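Local coordinates for protein gamma-glutamyl phosphate reductase (Thermotoga maritima, PDB 1O20) that probably catalyses the NADPH-dependent reduction of L-glutamyl phosphate to the corresponding semialdehyde, the second step from glutamate in proline biosynthesis, at residues 39-44 against 175-180; 28-33 against 180-185; 294-299 against 326-331. All coordinates share one frame; numbering follows the deposited sequence. Where two conformers were deposited one is given.

Contact 1: 39-44 against 175-180; sequences NKAIKK and EALKET
Lys44 lays its side chain across the 175-180 segment, overlapping Ala176 at its root, Thr180 in the middle and Glu179 at its tip. At the root, Lys44 CB and Ala176 CB stand 3.5 Å apart, closer than usual for two carbons, which brings the backbones close together here. Further out, the Lys44 chain and Thr180 run antiparallel alongside each other, and Lys44 CD rests 3.7 Å from Thr180 CG2. The last torsion bends the otherwise extended chain (chi4 -65°), turning NZ to Glu179. The resulting salt bridge, Lys44 NZ to Glu179 OE1, is 2.7 Å long; NZ meets OE1 on the anti side, 19° out of the carboxylate plane. An alanine at Lys44 would probably leave Glu179 OE1 without this charged mate and open a gap beside Thr180 CG2, while the contacts of CB and the backbone with Ala176 would stay. Segment 39-44 belongs to helix 35-51, and segment 175-180 is the last turn of helix 163-177 and the turn that follows it. Helix 163-177 is the helix of a beta-alpha-beta crossover from strand 154-157 to strand 187-189, in a four-stranded parallel sheet consistent with the nucleotide-binding domain of aldehyde dehydrogenases. Away from the salt bridge the packing is apolar: Ala41 CB meets Leu177 CD2 at 3.8 Å, and Thr180 CG2 sits 3.8 Å from Ala41 CA. Thr180 is held there by a type I turn from Leu177, whose carbonyl O accepts both Thr180 N and the hydroxyl, Thr180 OG1 to Leu177 O being 2.8 Å. On the other branch of the carboxylate, Glu179 OE2 has a long, weak ion pair with Lys48, one turn further along helix 35-51.

Contact 2: 28-33 against 180-185; sequences DVLRNA and TEIPES
Ile182 sends CD1 into the angle between Ala33 and Leu30, 3.6 Å from Ala33 CB and 3.8 Å from Leu30 CD1. Two successive torsions put it there: CG1 lies anti to the carbonyl carbon (chi1 -52°), and a second turn (chi2 -64°) swings CD1 round to the 28-33 segment. Leu30 answers with CG anti to its backbone N and a chi2 of 57° that places CD1, which also lies 4.0 Å from Ile182 CG2; the two side chains cross obliquely. Beside them Val29 leans on the proline ring, CG1 reaching Pro183 CD at 3.7 Å while Val29 CB faces Pro183 CG at 3.9 Å. Val29 CG1 also touches the carbonyl O of Glu181. A type I turn from Leu30 brings Ala33 round to Ile182, and across the contact Thr180 OG1 accepts Ile182 N (3.0 Å) in an ST turn that fixes this backbone N. Outside both segments, Glu37 OE2 on helix 35-51 receives Glu181 N. The contact thus seats the loop between helix 163-177 and strand 187-189 against the end of helix 15-30 and the turn after it, with Ala26 of that helix also touching Pro183. No hydrogen bond joins the two segments, so their hold on each other rests mainly on methyl and ring-methylene contacts, and on shape rather than charge.

Contact 3: 294-299 against 326-331; sequences HGVEVR and LIIAIK
Glu297 OE2 takes two N-H groups from Arg299, NE and NH2, each 2.9 Å from it, and the guanidinium gripped in this way lies over Ile327 of the neighbouring strand. Both donors approach from one face of the carboxylate, well above its plane, while OE2 itself lies close to the guanidinium plane. Ile327 CG2 is packed on one face of that group, 3.6 Å from Arg299 NE and offset toward the rim. The remaining nitrogen, NH1, forms a salt bridge with Asp318. Strands 297-300 and 327-333 run parallel, joined by backbone hydrogen bonds of which Arg299 N to Ile328 O is the shortest at 2.7 Å and nearly straight (167°). On the other face of the sheet Val298 and Ile328 lie side by side, Val298 CG2 4.0 Å from Ile328 CG2, and Val298 CG1 meets Ile330 CD1 at 3.7 Å; from helix 277-293, Leu291 touches Val298 and Val288 touches Ile330. That helix ends in a Schellman motif with Gly295 as its C-prime residue, after which the Val296 and Leu326 side chains cross at about a right angle, Val296 CG2 3.5 Å from Leu326 CD2. The seven-stranded parallel sheet is consistent with the catalytic domain of aldehyde dehydrogenases. Its two faces differ in chemistry here: a salt bridge whose guanidinium packs on an isoleucine, and branched aliphatic groups packed against a helix.

Contacts 1 and 2 are neighbours, their centres 10 Å apart, and share Thr180: the chain that leaves helix 163-177 meets helix 35-51 first and then helix 15-30. These two helices follow each other in sequence, and both are packed against the connection that leads into strand 187-189, an outermost strand of the four-stranded sheet. Segment 28-33 comes first along the chain, followed by 39-44, then 175-180 and 180-185, which overlap at Thr180, and last contact 3. Contact 3 lies on the opposite side of the chain's centre, about 48 Å from contact 1 and 51 Å from contact 2 between centres, within the separate seven-stranded sheet, consistent with two domains of an aldehyde dehydrogenase-like fold.

Contact 1: 39-44 against 175-180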
loop_
_atom_site.group_PDB
_atom_site.type_symbol
_atom_site.label_atom_id
_atom_site.label_comp_id
_atom_site.label_asym_id
_atom_site.label_seq_id
_atom_site.Cartn_x
_atom_site.Cartn_y
_atom_site.Cartn_z
ATOM N N ASN A 39 14.839 17.061 4.246
ATOM C CA ASN A 39 14.289 17.082 5.601
ATOM C C ASN A 39 13.807 18.497 6.018
ATOM O O ASN A 39 12.794 18.637 6.711
ATOM C CB ASN A 39 15.311 16.634 6.628
ATOM C CG ASN A 39 15.529 15.145 6.651
ATOM O OD1 ASN A 39 14.767 14.361 6.044
ATOM N ND2 ASN A 39 16.608 14.726 7.356
ATOM N N LYS A 40 14.544 19.514 5.629
ATOM C CA LYS A 40 14.162 20.915 5.880
ATOM C C LYS A 40 12.822 21.228 5.173
ATOM O O LYS A 40 11.904 21.782 5.798
ATOM C CB LYS A 40 15.225 21.874 5.366
ATOM C CG LYS A 40 15.092 23.308 5.860
ATOM C CD LYS A 40 16.037 24.240 5.120
ATOM C CE LYS A 40 15.621 25.732 5.330
ATOM N NZ LYS A 40 16.628 26.708 4.812
ATOM N N ALA A 41 12.708 20.829 3.906
ATOM C CA ALA A 41 11.455 20.967 3.140
ATOM C C ALA A 41 10.276 20.261 3.828
ATOM O O ALA A 41 9.207 20.843 3.921
ATOM C CB ALA A 41 11.605 20.469 1.740
ATOM N N ILE A 42 10.493 19.048 4.322
ATOM C CA ILE A 42 9.459 18.241 4.956
ATOM C C ILE A 42 9.070 18.826 6.314
ATOM O O ILE A 42 7.891 18.822 6.685
ATOM C CB ILE A 42 9.897 16.737 5.050
ATOM C CG1 ILE A 42 10.051 16.160 3.639
ATOM C CG2 ILE A 42 8.891 15.923 5.847
ATOM C CD1 ILE A 42 10.644 14.810 3.582
ATOM N N LYS A 43 10.045 19.371 7.030
ATOM C CA LYS A 43 9.786 20.064 8.279
ATOM C C LYS A 43 8.930 21.317 8.033
ATOM O O LYS A 43 7.981 21.589 8.783
ATOM C CB LYS A 43 11.113 20.457 8.961
ATOM C CG LYS A 43 10.980 21.290 10.234
ATOM C CD LYS A 43 10.168 20.554 11.295
ATOM C CE LYS A 43 10.552 20.901 12.734
ATOM N NZ LYS A 43 9.809 19.988 13.710
ATOM N N LYS A 44 9.301 22.094 7.017
ATOM C CA LYS A 44 8.519 23.242 6.617
ATOM C C LYS A 44 7.108 22.862 6.146
ATOM O O LYS A 44 6.167 23.661 6.353
ATOM C CB LYS A 44 9.249 24.075 5.544
ATOM C CG LYS A 44 10.441 24.799 6.176
ATOM C CD LYS A 44 11.373 25.456 5.215
ATOM C CE LYS A 44 12.257 26.486 5.977
ATOM N NZ LYS A 44 11.474 27.612 6.550
ATOM N N GLU A 175 4.252 26.447 -0.444
ATOM C CA GLU A 175 4.716 27.568 0.387
ATOM C C GLU A 175 5.945 27.128 1.167
ATOM O O GLU A 175 6.886 27.886 1.326
ATOM C CB GLU A 175 3.686 27.955 1.430
ATOM C CG GLU A 175 2.660 28.964 1.040
ATOM C CD GLU A 175 1.877 29.377 2.286
ATOM O OE1 GLU A 175 2.341 30.306 2.996
ATOM O OE2 GLU A 175 0.831 28.751 2.562
ATOM N N ALA A 176 5.919 25.904 1.701
ATOM C CA ALA A 176 7.077 25.400 2.423
ATOM C C ALA A 176 8.261 25.240 1.489
ATOM O O ALA A 176 9.362 25.607 1.851
ATOM C CB ALA A 176 6.776 24.109 3.099
ATOM N N LEU A 177 8.041 24.669 0.316
ATOM C CA LEU A 177 9.124 24.359 -0.620
ATOM C C LEU A 177 9.836 25.632 -1.045
ATOM O O LEU A 177 11.054 25.651 -1.230
ATOM C CB LEU A 177 8.582 23.643 -1.885
ATOM C CG LEU A 177 8.072 22.207 -1.705
ATOM C CD1 LEU A 177 7.738 21.588 -3.030
ATOM C CD2 LEU A 177 9.076 21.387 -0.997
ATOM N N LYS A 178 9.051 26.682 -1.220
ATOM C CA LYS A 178 9.551 27.997 -1.612
ATOM C C LYS A 178 10.585 28.561 -0.609
ATOM O O LYS A 178 11.342 29.424 -0.966
ATOM C CB LYS A 178 8.395 29.004 -1.713
ATOM C CG LYS A 178 7.979 29.387 -3.130
ATOM C CD LYS A 178 7.919 30.920 -3.312
ATOM C CE LYS A 178 6.640 31.552 -2.760
ATOM N NZ LYS A 178 6.212 32.761 -3.597
ATOM N N GLU A 179 10.596 28.087 0.627
ATOM C CA GLU A 179 11.564 28.548 1.614
ATOM C C GLU A 179 12.802 27.675 1.657
ATOM O O GLU A 179 13.606 27.808 2.570
ATOM C CB GLU A 179 10.906 28.577 2.991
ATOM C CG GLU A 179 9.880 29.705 3.152
ATOM C CD GLU A 179 9.099 29.644 4.442
ATOM O OE1 GLU A 179 9.452 28.828 5.334
ATOM O OE2 GLU A 179 8.118 30.420 4.568
ATOM N N THR A 180 12.944 26.777 0.685
ATOM C CA THR A 180 14.117 25.948 0.543
ATOM C C THR A 180 14.672 26.029 -0.891
ATOM O O THR A 180 14.147 26.758 -1.740
ATOM C CB THR A 180 13.769 24.460 0.859
ATOM O OG1 THR A 180 12.998 23.902 -0.220
ATOM C CG2 THR A 180 12.836 24.361 2.038
#

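Contact 2: 28-33 against 180-185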
loop_
_atom_site.group_PDB
_atom_site.type_symbol
_atom_site.label_atom_id
_atom_site.label_comp_id
_atom_site.label_asym_id
_atom_site.label_seq_id
_atom_site.Cartn_x
_atom_site.Cartn_y
_atom_site.Cartn_z
ATOM N N ASP A 28 15.402 17.239 -11.714
ATOM C CA ASP A 28 16.830 17.429 -11.953
ATOM C C ASP A 28 17.542 18.044 -10.749
ATOM O O ASP A 28 18.689 17.700 -10.456
ATOM C CB ASP A 28 17.072 18.256 -13.220
ATOM C CG ASP A 28 18.501 18.108 -13.745
ATOM O OD1 ASP A 28 19.147 17.086 -13.418
ATOM O OD2 ASP A 28 19.080 18.970 -14.447
ATOM N N VAL A 29 16.855 18.944 -10.044
ATOM C CA VAL A 29 17.351 19.529 -8.801
ATOM C C VAL A 29 17.140 18.615 -7.595
ATOM O O VAL A 29 18.078 18.327 -6.854
ATOM C CB VAL A 29 16.676 20.888 -8.553
ATOM C CG1 VAL A 29 17.091 21.482 -7.221
ATOM C CG2 VAL A 29 16.985 21.893 -9.738
ATOM N N LEU A 30 15.921 18.122 -7.399
ATOM C CA LEU A 30 15.614 17.351 -6.196
ATOM C C LEU A 30 16.471 16.068 -6.079
ATOM O O LEU A 30 16.916 15.741 -4.994
ATOM C CB LEU A 30 14.131 16.973 -6.147
ATOM C CG LEU A 30 13.647 16.064 -5.030
ATOM C CD1 LEU A 30 13.975 16.635 -3.631
ATOM C CD2 LEU A 30 12.174 15.840 -5.186
ATOM N N ARG A 31 16.723 15.390 -7.196
ATOM C CA ARG A 31 17.356 14.072 -7.176
ATOM C C ARG A 31 18.758 14.144 -6.555
ATOM O O ARG A 31 19.260 13.146 -6.044
ATOM C CB ARG A 31 17.410 13.481 -8.570
ATOM C CG ARG A 31 18.430 14.086 -9.530
ATOM C CD ARG A 31 18.208 13.747 -10.974
ATOM N NE ARG A 31 19.138 14.450 -11.848
ATOM C CZ ARG A 31 20.315 13.995 -12.201
ATOM N NH1 ARG A 31 20.767 12.809 -11.757
ATOM N NH2 ARG A 31 21.076 14.745 -12.958
ATOM N N ASN A 32 19.359 15.334 -6.556
ATOM C CA ASN A 32 20.698 15.515 -6.001
ATOM C C ASN A 32 20.757 16.375 -4.749
ATOM O O ASN A 32 21.823 16.668 -4.275
ATOM C CB ASN A 32 21.636 16.088 -7.070
ATOM C CG ASN A 32 22.054 15.044 -8.093
ATOM O OD1 ASN A 32 21.927 15.270 -9.263
ATOM N ND2 ASN A 32 22.561 13.915 -7.637
ATOM N N ALA A 33 19.604 16.756 -4.208
ATOM C CA ALA A 33 19.511 17.445 -2.927
ATOM C C ALA A 33 20.032 16.576 -1.800
ATOM O O ALA A 33 19.819 15.351 -1.783
ATOM C CB ALA A 33 18.029 17.826 -2.651
ATOM N N THR A 180 12.944 26.777 0.685
ATOM C CA THR A 180 14.117 25.948 0.543
ATOM C C THR A 180 14.672 26.029 -0.891
ATOM O O THR A 180 14.147 26.758 -1.740
ATOM C CB THR A 180 13.769 24.460 0.859
ATOM O OG1 THR A 180 12.998 23.902 -0.220
ATOM C CG2 THR A 180 12.836 24.361 2.038
ATOM N N GLU A 181 15.664 25.183 -1.155
ATOM C CA GLU A 181 16.264 25.045 -2.472
ATOM C C GLU A 181 15.545 23.979 -3.301
ATOM O O GLU A 181 15.903 23.739 -4.427
ATOM C CB GLU A 181 17.739 24.657 -2.344
ATOM C CG GLU A 181 18.621 25.801 -1.853
ATOM C CD GLU A 181 20.061 25.377 -1.540
ATOM O OE1 GLU A 181 20.502 24.252 -1.963
ATOM O OE2 GLU A 181 20.752 26.187 -0.842
ATOM N N ILE A 182 14.589 23.286 -2.694
ATOM C CA ILE A 182 13.814 22.285 -3.420
ATOM C C ILE A 182 12.766 23.071 -4.174
ATOM O O ILE A 182 11.990 23.785 -3.537
ATOM C CB ILE A 182 13.111 21.313 -2.438
ATOM C CG1 ILE A 182 14.052 20.694 -1.403
ATOM C CG2 ILE A 182 12.348 20.264 -3.187
ATOM C CD1 ILE A 182 15.096 19.848 -1.908
ATOM N N PRO A 183 12.704 22.943 -5.500
ATOM C CA PRO A 183 11.772 23.739 -6.290
ATOM C C PRO A 183 10.336 23.436 -5.899
ATOM O O PRO A 183 9.947 22.319 -5.571
ATOM C CB PRO A 183 12.054 23.306 -7.724
ATOM C CG PRO A 183 13.416 22.740 -7.668
ATOM C CD PRO A 183 13.498 22.051 -6.363
ATOM N N GLU A 184 9.561 24.488 -5.955
ATOM C CA GLU A 184 8.151 24.478 -5.639
ATOM C C GLU A 184 7.433 23.513 -6.591
ATOM O O GLU A 184 6.506 22.826 -6.212
ATOM C CB GLU A 184 7.659 25.908 -5.872
ATOM C CG GLU A 184 6.356 26.211 -5.294
ATOM C CD GLU A 184 5.952 27.632 -5.569
ATOM O OE1 GLU A 184 6.586 28.297 -6.429
ATOM O OE2 GLU A 184 4.987 28.048 -4.930
ATOM N N SER A 185 7.932 23.445 -7.815
ATOM C CA SER A 185 7.376 22.580 -8.859
ATOM C C SER A 185 7.767 21.096 -8.698
ATOM O O SER A 185 7.440 20.249 -9.537
ATOM C CB SER A 185 7.764 23.103 -10.258
ATOM O OG SER A 185 9.158 23.363 -10.305
#

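Contact 3: 294-299 against 326-331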
loop_
_atom_site.group_PDB
_atom_site.type_symbol
_atom_site.label_atom_id
_atom_site.label_comp_id
_atom_site.label_asym_id
_atom_site.label_seq_id
_atom_site.Cartn_x
_atom_site.Cartn_y
_atom_site.Cartn_z
ATOM N N HIS A 294 -18.490 -11.722 17.013
ATOM C CA HIS A 294 -17.936 -10.486 16.464
ATOM C C HIS A 294 -18.699 -9.966 15.235
ATOM O O HIS A 294 -18.201 -9.114 14.493
ATOM C CB HIS A 294 -16.471 -10.698 16.115
ATOM C CG HIS A 294 -15.595 -10.820 17.309
ATOM N ND1 HIS A 294 -15.309 -12.034 17.906
ATOM C CD2 HIS A 294 -14.976 -9.871 18.057
ATOM C CE1 HIS A 294 -14.533 -11.832 18.955
ATOM N NE2 HIS A 294 -14.300 -10.528 19.056
ATOM N N GLY A 295 -19.912 -10.473 15.054
ATOM C CA GLY A 295 -20.781 -10.060 13.975
ATOM C C GLY A 295 -20.412 -10.604 12.596
ATOM O O GLY A 295 -20.844 -10.043 11.608
ATOM N N VAL A 296 -19.678 -11.702 12.525
ATOM C CA VAL A 296 -19.227 -12.224 11.234
ATOM C C VAL A 296 -20.253 -13.203 10.656
ATOM O O VAL A 296 -20.721 -14.128 11.335
ATOM C CB VAL A 296 -17.830 -12.842 11.310
ATOM C CG1 VAL A 296 -17.453 -13.469 9.999
ATOM C CG2 VAL A 296 -16.797 -11.771 11.671
ATOM N N GLU A 297 -20.631 -12.933 9.403
ATOM C CA GLU A 297 -21.437 -13.845 8.590
ATOM C C GLU A 297 -20.540 -14.969 8.023
ATOM O O GLU A 297 -19.622 -14.715 7.243
ATOM C CB GLU A 297 -22.140 -13.110 7.431
ATOM C CG GLU A 297 -22.920 -14.071 6.537
ATOM C CD GLU A 297 -23.571 -13.416 5.338
ATOM O OE1 GLU A 297 -24.084 -12.288 5.466
ATOM O OE2 GLU A 297 -23.602 -14.067 4.277
ATOM N N VAL A 298 -20.827 -16.198 8.403
ATOM C CA VAL A 298 -19.976 -17.333 8.087
ATOM C C VAL A 298 -20.592 -18.129 6.973
ATOM O O VAL A 298 -21.757 -18.513 7.044
ATOM C CB VAL A 298 -19.794 -18.205 9.281
ATOM C CG1 VAL A 298 -19.024 -19.442 8.920
ATOM C CG2 VAL A 298 -19.075 -17.387 10.404
ATOM N N ARG A 299 -19.836 -18.323 5.904
ATOM C CA ARG A 299 -20.260 -19.159 4.815
ATOM C C ARG A 299 -19.352 -20.368 4.833
ATOM O O ARG A 299 -18.235 -20.292 5.347
ATOM C CB ARG A 299 -20.123 -18.429 3.486
ATOM C CG ARG A 299 -20.757 -17.059 3.528
ATOM C CD ARG A 299 -20.866 -16.342 2.182
ATOM N NE ARG A 299 -21.629 -15.106 2.381
ATOM C CZ ARG A 299 -21.742 -14.155 1.488
ATOM N NH1 ARG A 299 -21.104 -14.263 0.328
ATOM N NH2 ARG A 299 -22.447 -13.072 1.766
ATOM N N LEU A 326 -17.454 -8.031 7.400
ATOM C CA LEU A 326 -17.512 -9.094 8.384
ATOM C C LEU A 326 -18.230 -10.290 7.791
ATOM O O LEU A 326 -19.341 -10.658 8.201
ATOM C CB LEU A 326 -18.210 -8.590 9.645
ATOM C CG LEU A 326 -17.361 -7.575 10.390
ATOM C CD1 LEU A 326 -18.234 -6.727 11.344
ATOM C CD2 LEU A 326 -16.261 -8.320 11.144
ATOM N N ILE A 327 -17.591 -10.864 6.777
ATOM C CA ILE A 327 -18.044 -12.072 6.108
ATOM C C ILE A 327 -16.791 -12.959 5.954
ATOM O O ILE A 327 -15.653 -12.452 5.790
ATOM C CB ILE A 327 -18.623 -11.751 4.734
ATOM C CG1 ILE A 327 -19.709 -10.689 4.828
ATOM C CG2 ILE A 327 -19.183 -13.023 4.079
ATOM C CD1 ILE A 327 -20.238 -10.152 3.498
ATOM N N ILE A 328 -16.990 -14.266 6.025
ATOM C CA ILE A 328 -15.874 -15.194 5.862
ATOM C C ILE A 328 -16.386 -16.469 5.219
ATOM O O ILE A 328 -17.541 -16.888 5.447
ATOM C CB ILE A 328 -15.146 -15.454 7.239
ATOM C CG1 ILE A 328 -13.731 -15.977 7.000
ATOM C CG2 ILE A 328 -15.964 -16.393 8.136
ATOM C CD1 ILE A 328 -12.835 -16.067 8.222
ATOM N N ALA A 329 -15.581 -17.086 4.366
ATOM C CA ALA A 329 -15.943 -18.408 3.868
ATOM C C ALA A 329 -14.957 -19.441 4.372
ATOM O O ALA A 329 -13.732 -19.203 4.403
ATOM C CB ALA A 329 -16.059 -18.425 2.383
ATOM N N ILE A 330 -15.495 -20.574 4.805
ATOM C CA ILE A 330 -14.699 -21.623 5.436
ATOM C C ILE A 330 -14.767 -22.829 4.555
ATOM O O ILE A 330 -15.867 -23.192 4.103
ATOM C CB ILE A 330 -15.262 -21.957 6.852
ATOM C CG1 ILE A 330 -15.273 -20.701 7.743
ATOM C CG2 ILE A 330 -14.474 -23.088 7.473
ATOM C CD1 ILE A 330 -15.690 -20.918 9.176
ATOM N N LYS A 331 -13.619 -23.459 4.286
ATOM C CA LYS A 331 -13.559 -24.768 3.616
ATOM C C LYS A 331 -12.769 -25.801 4.423
ATOM O O LYS A 331 -11.697 -25.496 4.945
ATOM C CB LYS A 331 -12.871 -24.627 2.243
ATOM C CG LYS A 331 -12.599 -25.963 1.545
ATOM C CD LYS A 331 -12.741 -25.818 0.042
ATOM C CE LYS A 331 -12.441 -27.081 -0.752
ATOM N NZ LYS A 331 -12.294 -26.700 -2.222
#